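Local coordinates for putative ABC transporter, periplasmic binding protein, amino acid (Neisseria gonorrhoeae, PDB 2YJP) that binds L-cysteine as a solute receptor, probably delivering it to an ABC transporter for uptake into the cell, at residues A107-S115 with N124-V135; Q165-D176 with V186-T197. The protein carries 1 engineered substitution. All blocks are in the same frame, centred on the assembly; numbering follows the deposited sequence.

How the contacts relate
Contact 1 (107-115 with 124-135) and contact 2 (165-176 with 186-197) meet at the bound cysteine, a worked example of how a two-domain solute receptor closes two walls on one molecule. Contact 1 supplies Arg109, Arg131, Thr126 and the carbonyl of Asn124 to the ligand. Contact 2 is a parallel strand pair whose following helix start adds Thr174 N. Their centres lie about 18 Å apart, yet they touch beside the ligand: Thr126 CB is 3.7 Å from Thr174 CG2, and Arg131 NH2 lies 3.2 Å from Gly172 O. Both reach the same carboxylate. Asp192 in contact 2 and Glu105, just ahead of 107-115, bind one zinc ion.

Contact 1: A107-S115 with N124-V135; sequences ANRVEYVRS and NFTQTPERAEAV. With CYS (cysteine), chain D.
Two arginines are steered to one carboxylate by matching first torsions: Arg109 and Arg131 both carry CG anti to the carbonyl carbon (chi1 -70° and -79°), but Arg109 bends at chi3 whereas Arg131 runs extended from CG to NE. Phe125, its CG anti to the backbone N, backs both guanidinium groups with its ring. Its CD1 sits over the centre of the Arg109 guanidinium, 3.3 Å from CZ, with the two planes 37° apart, while Arg109 CD makes a CH-pi contact with the ring face. On Arg131 the same ring lies above the guanidinium, with CE1 toward its rim. The arginines' NH2 atoms come within 3.4 Å of each other because both serve the cysteine: Arg109 NH2 and Arg131 NH2 each donate to OXT of the cysteine, at 3.0 and 2.9 Å. Arg131 NH1 donates to ligand O and to Thr126 O, in the carbonyl plane, while Thr126 N points almost straight at ligand O (2.8 Å). The carbonyls of Ala123 and Ala106 accept from Arg109 NH1 and NE. Farther along the helix, away from the ligand, Val110 CG1 packs on Ala134 CB at 3.8 Å, and Val113 CG1 on Val135 CG1 at 3.7 Å. The ligand's amino group is met by Asn124 O and Thr126 OG1. Such a site, two cations on the carboxylate and oxygens on the ammonium, suits a zwitterionic amino acid.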
# COMPACT_ATOMS: atom_id res chain seq x y z
N ALA A 107 8.85 5.71 0.00
CA ALA A 107 9.80 6.34 -0.90
C ALA A 107 10.89 5.41 -1.47
O ALA A 107 11.58 5.80 -2.38
CB ALA A 107 10.48 7.57 -0.23
N ASN A 108 11.03 4.19 -0.95
CA ASN A 108 12.16 3.32 -1.36
C ASN A 108 11.72 2.23 -2.30
O ASN A 108 12.57 1.45 -2.80
CB ASN A 108 12.81 2.64 -0.14
CG ASN A 108 13.72 3.57 0.63
OD1 ASN A 108 14.08 4.63 0.14
ND2 ASN A 108 14.05 3.21 1.85
N ARG A 109 10.41 2.14 -2.53
CA ARG A 109 9.86 1.02 -3.29
C ARG A 109 10.47 0.88 -4.68
O ARG A 109 10.87 -0.20 -5.03
CB ARG A 109 8.35 1.07 -3.38
CG ARG A 109 7.67 0.77 -2.04
CD ARG A 109 6.16 0.97 -2.16
NE ARG A 109 5.86 2.39 -2.36
CZ ARG A 109 4.65 2.89 -2.24
NH1 ARG A 109 3.67 2.07 -1.94
NH2 ARG A 109 4.44 4.18 -2.40
N VAL A 110 10.56 1.99 -5.42
CA VAL A 110 11.13 2.00 -6.74
C VAL A 110 12.63 1.62 -6.67
O VAL A 110 13.04 0.69 -7.36
CB VAL A 110 10.94 3.40 -7.43
CG1 VAL A 110 11.84 3.52 -8.69
CG2 VAL A 110 9.47 3.63 -7.78
N GLU A 111 13.41 2.32 -5.85
CA GLU A 111 14.83 2.02 -5.69
C GLU A 111 15.16 0.54 -5.33
O GLU A 111 16.14 0.00 -5.77
CB GLU A 111 15.46 2.99 -4.65
CG GLU A 111 16.95 2.70 -4.36
CD GLU A 111 17.83 2.73 -5.63
OE1 GLU A 111 17.71 3.63 -6.48
OE2 GLU A 111 18.69 1.85 -5.82
N TYR A 112 14.33 -0.09 -4.52
CA TYR A 112 14.64 -1.40 -3.97
C TYR A 112 14.43 -2.44 -5.03
O TYR A 112 15.17 -3.42 -5.12
CB TYR A 112 13.72 -1.71 -2.78
CG TYR A 112 14.22 -1.24 -1.40
CD1 TYR A 112 15.00 -0.18 -1.23
CD2 TYR A 112 13.90 -1.89 -0.30
CE1 TYR A 112 15.43 0.22 0.04
CE2 TYR A 112 14.29 -1.47 0.95
CZ TYR A 112 15.05 -0.44 1.13
OH TYR A 112 15.43 -0.10 2.42
N VAL A 113 13.39 -2.24 -5.84
CA VAL A 113 13.12 -3.16 -6.92
C VAL A 113 14.07 -2.90 -8.08
O VAL A 113 14.52 -3.83 -8.73
CB VAL A 113 11.62 -3.04 -7.36
CG1 VAL A 113 11.47 -2.52 -8.64
CG2 VAL A 113 11.16 -4.23 -7.74
N ARG A 114 14.40 -1.62 -8.29
CA ARG A 114 15.29 -1.26 -9.38
C ARG A 114 16.70 -1.81 -9.18
O ARG A 114 17.31 -2.32 -10.13
CB ARG A 114 15.39 0.26 -9.51
CG ARG A 114 15.79 0.71 -10.90
CD ARG A 114 16.62 1.99 -10.94
NE ARG A 114 16.26 2.97 -9.93
CZ ARG A 114 15.42 3.98 -10.11
NH1 ARG A 114 14.81 4.15 -11.29
NH2 ARG A 114 15.20 4.84 -9.11
N SER A 115 17.22 -1.66 -7.96
CA SER A 115 18.59 -2.02 -7.66
C SER A 115 18.75 -3.52 -7.39
O SER A 115 19.85 -3.97 -7.15
CB SER A 115 19.06 -1.23 -6.45
OG SER A 115 18.31 -1.63 -5.34
N ASN A 124 1.86 -2.39 -0.84
CA ASN A 124 0.59 -1.72 -1.21
C ASN A 124 0.74 -0.56 -2.22
O ASN A 124 0.38 0.60 -1.92
CB ASN A 124 -0.14 -1.28 0.09
CG ASN A 124 -1.65 -1.31 -0.05
OD1 ASN A 124 -2.34 -0.30 0.20
ND2 ASN A 124 -2.18 -2.48 -0.45
N PHE A 125 1.11 -0.91 -3.45
CA PHE A 125 1.75 -0.01 -4.38
C PHE A 125 0.83 0.48 -5.50
O PHE A 125 0.41 -0.31 -6.40
CB PHE A 125 2.98 -0.72 -4.98
CG PHE A 125 4.02 0.18 -5.55
CD1 PHE A 125 4.13 1.51 -5.19
CD2 PHE A 125 4.96 -0.34 -6.47
CE1 PHE A 125 5.15 2.31 -5.74
CE2 PHE A 125 5.95 0.44 -7.01
CZ PHE A 125 6.06 1.74 -6.64
N THR A 126 0.47 1.76 -5.46
CA THR A 126 -0.48 2.26 -6.42
C THR A 126 0.24 2.43 -7.75
O THR A 126 1.33 3.00 -7.83
CB THR A 126 -1.05 3.62 -5.99
OG1 THR A 126 -1.72 3.49 -4.71
CG2 THR A 126 -2.04 4.16 -7.07
N GLN A 127 -0.38 1.90 -8.79
CA GLN A 127 0.08 2.08 -10.16
C GLN A 127 -0.26 3.47 -10.67
O GLN A 127 -1.41 3.91 -10.54
CB GLN A 127 -0.60 1.04 -11.04
CG GLN A 127 -0.35 1.27 -12.52
CD GLN A 127 -0.84 0.13 -13.40
OE1 GLN A 127 -1.71 -0.66 -13.02
NE2 GLN A 127 -0.27 0.04 -14.62
N THR A 128 0.76 4.18 -11.16
CA THR A 128 0.60 5.47 -11.83
C THR A 128 1.42 5.48 -13.11
O THR A 128 2.39 4.74 -13.22
CB THR A 128 1.02 6.68 -10.92
OG1 THR A 128 2.46 6.78 -10.83
CG2 THR A 128 0.40 6.57 -9.52
N PRO A 129 1.05 6.34 -14.08
CA PRO A 129 1.87 6.45 -15.29
C PRO A 129 3.32 6.83 -14.98
O PRO A 129 4.23 6.27 -15.63
CB PRO A 129 1.18 7.56 -16.09
CG PRO A 129 -0.26 7.59 -15.55
CD PRO A 129 -0.11 7.26 -14.09
N GLU A 130 3.56 7.74 -14.01
CA GLU A 130 4.95 8.14 -13.71
C GLU A 130 5.75 6.95 -13.13
O GLU A 130 6.87 6.70 -13.51
CB GLU A 130 5.04 9.42 -12.83
CG GLU A 130 6.41 9.67 -12.16
CD GLU A 130 6.63 11.13 -11.65
OE1 GLU A 130 6.49 12.08 -12.46
OE2 GLU A 130 7.00 11.33 -10.47
N ARG A 131 5.14 6.21 -12.21
CA ARG A 131 5.83 5.07 -11.61
C ARG A 131 6.14 4.00 -12.70
O ARG A 131 7.18 3.35 -12.68
CB ARG A 131 4.98 4.49 -10.47
CG ARG A 131 5.11 5.31 -9.18
CD ARG A 131 3.98 5.08 -8.23
NE ARG A 131 4.10 5.89 -7.00
CZ ARG A 131 3.44 5.63 -5.87
NH1 ARG A 131 2.60 4.60 -5.85
NH2 ARG A 131 3.59 6.40 -4.78
N ALA A 132 5.21 3.85 -13.63
CA ALA A 132 5.31 2.86 -14.68
C ALA A 132 6.47 3.15 -15.63
O ALA A 132 6.87 2.28 -16.34
CB ALA A 132 3.97 2.73 -15.43
N GLU A 133 7.01 4.36 -15.61
CA GLU A 133 8.27 4.67 -16.28
C GLU A 133 9.47 4.05 -15.60
O GLU A 133 10.49 3.82 -16.23
CB GLU A 133 8.49 6.21 -16.37
CG GLU A 133 7.56 6.92 -17.34
CD GLU A 133 7.70 8.44 -17.27
OE1 GLU A 133 8.81 8.93 -16.96
OE2 GLU A 133 6.72 9.17 -17.54
N ALA A 134 9.36 3.78 -14.30
CA ALA A 134 10.50 3.33 -13.54
C ALA A 134 10.49 1.84 -13.25
O ALA A 134 11.57 1.24 -13.08
CB ALA A 134 10.60 4.15 -12.26
N VAL A 135 9.28 1.25 -13.19
CA VAL A 135 9.12 -0.18 -12.84
C VAL A 135 7.99 -0.88 -13.69
O VAL A 135 7.17 -0.20 -14.32
CB VAL A 135 8.82 -0.40 -11.29
CG1 VAL A 135 9.88 0.35 -10.35
CG2 VAL A 135 7.33 -0.04 -10.93
N CYS D . -0.76 2.96 -2.15
CA CYS D . -0.20 4.32 -2.01
C CYS D . 1.09 4.43 -2.82
O CYS D . 1.48 3.44 -3.51
CB CYS D . 0.10 4.67 -0.56
SG CYS D . 1.21 3.53 0.27
OXT CYS D . 1.72 5.49 -2.79

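Contact 2: Q165-D176 with V186-T197; sequences QTLLVNKGTTAD and VKLLKFDQNTET. With ZN (zinc ion), chain G; ZN (zinc ion), chain J; CYS (cysteine), chain D.
A beta-alpha-beta unit brings strands 166-170 and 187-191 side by side in parallel, with helix 174-182 as the crossover. Leu167 N donates almost straight to Lys187 O (2.8 Å), and Leu167 O accepts from Leu189 N; Val169 repeats the pattern with Leu189 O and Phe191 N. On one face Leu167 CD2 meets Leu188 CD2 at 3.8 Å; on the other, Leu168 CD2 touches the edge of the Phe191 ring through CE2 at 3.6 Å. At the end of the ladder, Asn170 turns its amide toward the neighbouring strand, CG anti to the backbone N (chi1 176°), and ND2 grips Phe191 O (3.1 Å) from the face opposite to Lys171 N, with a weak second bond to Asp192 O. Lys190, extended beyond CG, reaches Asp176 OD1 on the syn side in a 2.8 Å salt bridge, while OD2 accepts from Gly172 N. Asp176 thereby ties the crossover helix to both the turn and the neighbouring strand. Asp192 OD2 binds zinc at 2.0 Å, with Glu105 as a further ligand. The joined turn leads into the helix start, where Thr174 N donates to the cysteine carboxylate and the helix dipole would probably favour that negative charge.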
# COMPACT_ATOMS: atom_id res chain seq x y z
N GLN A 165 -1.65 26.63 7.41
CA GLN A 165 -1.65 25.41 8.19
C GLN A 165 -0.86 24.29 7.47
O GLN A 165 -0.57 24.41 6.29
CB GLN A 165 -3.09 24.99 8.47
CG GLN A 165 -3.93 26.05 9.19
CD GLN A 165 -3.87 25.96 10.72
OE1 GLN A 165 -2.79 25.84 11.32
NE2 GLN A 165 -5.04 26.02 11.35
N THR A 166 -0.58 23.20 8.18
CA THR A 166 0.25 22.14 7.68
C THR A 166 -0.53 20.83 7.43
O THR A 166 -1.33 20.43 8.27
CB THR A 166 1.43 21.90 8.66
OG1 THR A 166 2.29 23.05 8.66
CG2 THR A 166 2.29 20.70 8.28
N LEU A 167 -0.31 20.21 6.27
CA LEU A 167 -0.86 18.88 5.98
C LEU A 167 0.24 17.85 6.10
O LEU A 167 1.34 18.04 5.57
CB LEU A 167 -1.49 18.85 4.58
CG LEU A 167 -2.11 17.57 4.06
CD1 LEU A 167 -3.35 17.13 4.88
CD2 LEU A 167 -2.46 17.77 2.59
N LEU A 168 -0.05 16.76 6.83
CA LEU A 168 0.91 15.65 6.97
C LEU A 168 0.76 14.60 5.85
O LEU A 168 -0.37 14.22 5.48
CB LEU A 168 0.71 14.96 8.31
CG LEU A 168 0.93 15.92 9.48
CD1 LEU A 168 0.46 15.37 10.81
CD2 LEU A 168 2.39 16.22 9.57
N VAL A 169 1.88 14.17 5.29
CA VAL A 169 1.84 13.06 4.38
C VAL A 169 3.06 12.16 4.65
O VAL A 169 4.14 12.64 5.10
CB VAL A 169 1.91 13.52 2.86
CG1 VAL A 169 0.64 14.20 2.43
CG2 VAL A 169 3.19 14.39 2.56
N ASN A 170 2.88 10.87 4.32
CA ASN A 170 3.98 9.92 4.31
C ASN A 170 4.77 10.21 3.03
O ASN A 170 4.18 10.23 1.94
CB ASN A 170 3.44 8.50 4.41
CG ASN A 170 4.51 7.40 4.31
OD1 ASN A 170 4.29 6.43 3.79
ND2 ASN A 170 5.59 7.55 4.88
N LYS A 171 6.07 10.53 3.18
CA LYS A 171 6.88 10.83 2.05
C LYS A 171 6.81 9.71 0.97
O LYS A 171 6.94 8.52 1.30
CB LYS A 171 8.34 11.14 2.49
CG LYS A 171 9.29 11.42 1.31
CD LYS A 171 10.66 12.03 1.73
CE LYS A 171 11.70 11.89 0.60
NZ LYS A 171 13.15 12.08 1.09
N GLY A 172 6.66 10.12 -0.30
CA GLY A 172 6.81 9.23 -1.45
C GLY A 172 5.50 8.47 -1.76
O GLY A 172 5.51 7.50 -2.48
N THR A 173 4.39 8.88 -1.12
CA THR A 173 3.11 8.29 -1.40
C THR A 173 2.36 9.04 -2.50
O THR A 173 2.74 10.15 -2.92
CB THR A 173 2.19 8.22 -0.13
OG1 THR A 173 1.99 9.53 0.42
CG2 THR A 173 2.77 7.27 0.95
N THR A 174 1.28 8.44 -2.98
CA THR A 174 0.41 9.11 -3.96
C THR A 174 -0.22 10.33 -3.32
O THR A 174 -0.39 11.33 -4.00
CB THR A 174 -0.68 8.20 -4.48
OG1 THR A 174 -1.23 7.50 -3.36
CG2 THR A 174 -0.11 7.17 -5.56
N ALA A 175 -0.49 10.31 -2.00
CA ALA A 175 -1.00 11.57 -1.39
C ALA A 175 0.01 12.71 -1.47
O ALA A 175 -0.37 13.85 -1.77
CB ALA A 175 -1.49 11.39 0.02
N ASP A 176 1.28 12.40 -1.17
CA ASP A 176 2.40 13.34 -1.32
C ASP A 176 2.42 13.85 -2.76
O ASP A 176 2.46 15.06 -2.99
CB ASP A 176 3.71 12.59 -0.98
CG ASP A 176 4.95 13.44 -1.09
OD1 ASP A 176 4.88 14.68 -1.35
OD2 ASP A 176 6.03 12.83 -0.92
N VAL A 186 -0.77 24.22 -0.71
CA VAL A 186 -0.90 23.55 0.58
C VAL A 186 0.49 23.17 1.11
O VAL A 186 1.24 22.42 0.45
CB VAL A 186 -1.80 22.26 0.52
CG1 VAL A 186 -1.76 21.50 1.88
CG2 VAL A 186 -3.25 22.64 0.15
N LYS A 187 0.80 23.66 2.31
CA LYS A 187 2.06 23.36 2.96
C LYS A 187 2.10 21.91 3.49
O LYS A 187 1.24 21.50 4.26
CB LYS A 187 2.28 24.38 4.07
CG LYS A 187 3.47 24.09 4.97
CD LYS A 187 4.08 25.39 5.52
CE LYS A 187 3.54 25.75 6.94
NZ LYS A 187 2.43 26.82 7.01
N LEU A 188 3.12 21.14 3.07
CA LEU A 188 3.27 19.74 3.45
C LEU A 188 4.42 19.52 4.44
O LEU A 188 5.53 20.04 4.28
CB LEU A 188 3.58 18.87 2.22
CG LEU A 188 2.54 18.88 1.10
CD1 LEU A 188 3.07 18.08 -0.10
CD2 LEU A 188 1.11 18.42 1.62
N LEU A 189 4.14 18.69 5.42
CA LEU A 189 5.17 18.15 6.30
C LEU A 189 5.23 16.63 6.09
O LEU A 189 4.26 15.93 6.30
CB LEU A 189 4.86 18.48 7.75
CG LEU A 189 5.89 18.04 8.79
CD1 LEU A 189 7.14 18.77 8.65
CD2 LEU A 189 5.50 18.46 10.14
N LYS A 190 6.39 16.15 5.68
CA LYS A 190 6.54 14.76 5.23
C LYS A 190 7.40 13.93 6.21
O LYS A 190 8.37 14.42 6.76
CB LYS A 190 7.14 14.74 3.82
CG LYS A 190 6.62 15.82 2.92
CD LYS A 190 7.00 15.59 1.46
CE LYS A 190 6.62 16.82 0.61
NZ LYS A 190 6.81 16.66 -0.87
N PHE A 191 7.02 12.68 6.44
CA PHE A 191 7.79 11.79 7.29
C PHE A 191 8.01 10.51 6.51
O PHE A 191 7.11 10.10 5.75
CB PHE A 191 6.98 11.48 8.55
CG PHE A 191 6.83 12.66 9.47
CD1 PHE A 191 7.81 12.95 10.45
CD2 PHE A 191 5.75 13.51 9.35
CE1 PHE A 191 7.69 14.07 11.28
CE2 PHE A 191 5.62 14.64 10.17
CZ PHE A 191 6.56 14.91 11.13
N ASP A 192 9.17 9.89 6.65
CA ASP A 192 9.51 8.61 5.94
C ASP A 192 8.53 7.45 6.21
O ASP A 192 8.16 6.73 5.30
CB ASP A 192 10.92 8.16 6.32
CG ASP A 192 12.03 9.03 5.68
OD1 ASP A 192 11.67 9.98 5.01
OD2 ASP A 192 13.28 8.76 5.81
N GLN A 193 8.09 7.29 7.46
CA GLN A 193 7.36 6.15 7.93
C GLN A 193 5.91 6.48 8.29
O GLN A 193 5.64 7.63 8.77
CB GLN A 193 8.04 5.65 9.20
CG GLN A 193 9.48 5.36 9.00
CD GLN A 193 10.10 4.70 10.27
OE1 GLN A 193 9.54 3.75 10.81
NE2 GLN A 193 11.25 5.21 10.72
N ASN A 194 5.00 5.50 8.17
CA ASN A 194 3.62 5.76 8.55
C ASN A 194 3.46 6.08 10.02
O ASN A 194 2.72 6.98 10.34
CB ASN A 194 2.62 4.64 8.11
CG ASN A 194 2.45 4.60 6.57
OD1 ASN A 194 2.05 5.60 5.98
ND2 ASN A 194 2.84 3.46 5.92
N THR A 195 4.08 5.31 10.90
CA THR A 195 4.00 5.51 12.34
C THR A 195 4.39 6.93 12.72
O THR A 195 3.66 7.58 13.43
CB THR A 195 4.89 4.50 13.08
OG1 THR A 195 4.41 3.18 12.77
CG2 THR A 195 4.76 4.70 14.64
N GLU A 196 5.50 7.43 12.19
CA GLU A 196 5.87 8.84 12.42
C GLU A 196 4.77 9.78 11.96
O GLU A 196 4.43 10.74 12.69
CB GLU A 196 7.14 9.27 11.69
CG GLU A 196 8.43 8.68 12.14
CD GLU A 196 9.56 9.04 11.13
OE1 GLU A 196 9.38 8.88 9.85
OE2 GLU A 196 10.65 9.49 11.62
N THR A 197 4.24 9.53 10.77
CA THR A 197 3.26 10.45 10.17
C THR A 197 1.97 10.55 11.02
O THR A 197 1.48 11.64 11.33
CB THR A 197 2.93 10.03 8.74
OG1 THR A 197 4.16 9.88 8.01
CG2 THR A 197 2.07 11.10 8.05
ZN ZN G . 13.71 6.81 5.98
ZN ZN J . 12.12 10.19 10.57
N CYS D . -0.76 2.96 -2.15
CA CYS D . -0.20 4.32 -2.01
C CYS D . 1.09 4.43 -2.82
O CYS D . 1.48 3.44 -3.51
CB CYS D . 0.10 4.67 -0.56
SG CYS D . 1.21 3.53 0.27
OXT CYS D . 1.72 5.49 -2.79
O HOH W 1 -0.82 25.27 3.90
O HOH W 2 2.46 4.34 3.06
O HOH W 3 6.40 4.45 4.12
O HOH W 4 8.54 6.89 2.66
O HOH W 5 11.31 11.08 8.46
O HOH W 6 12.78 12.00 12.12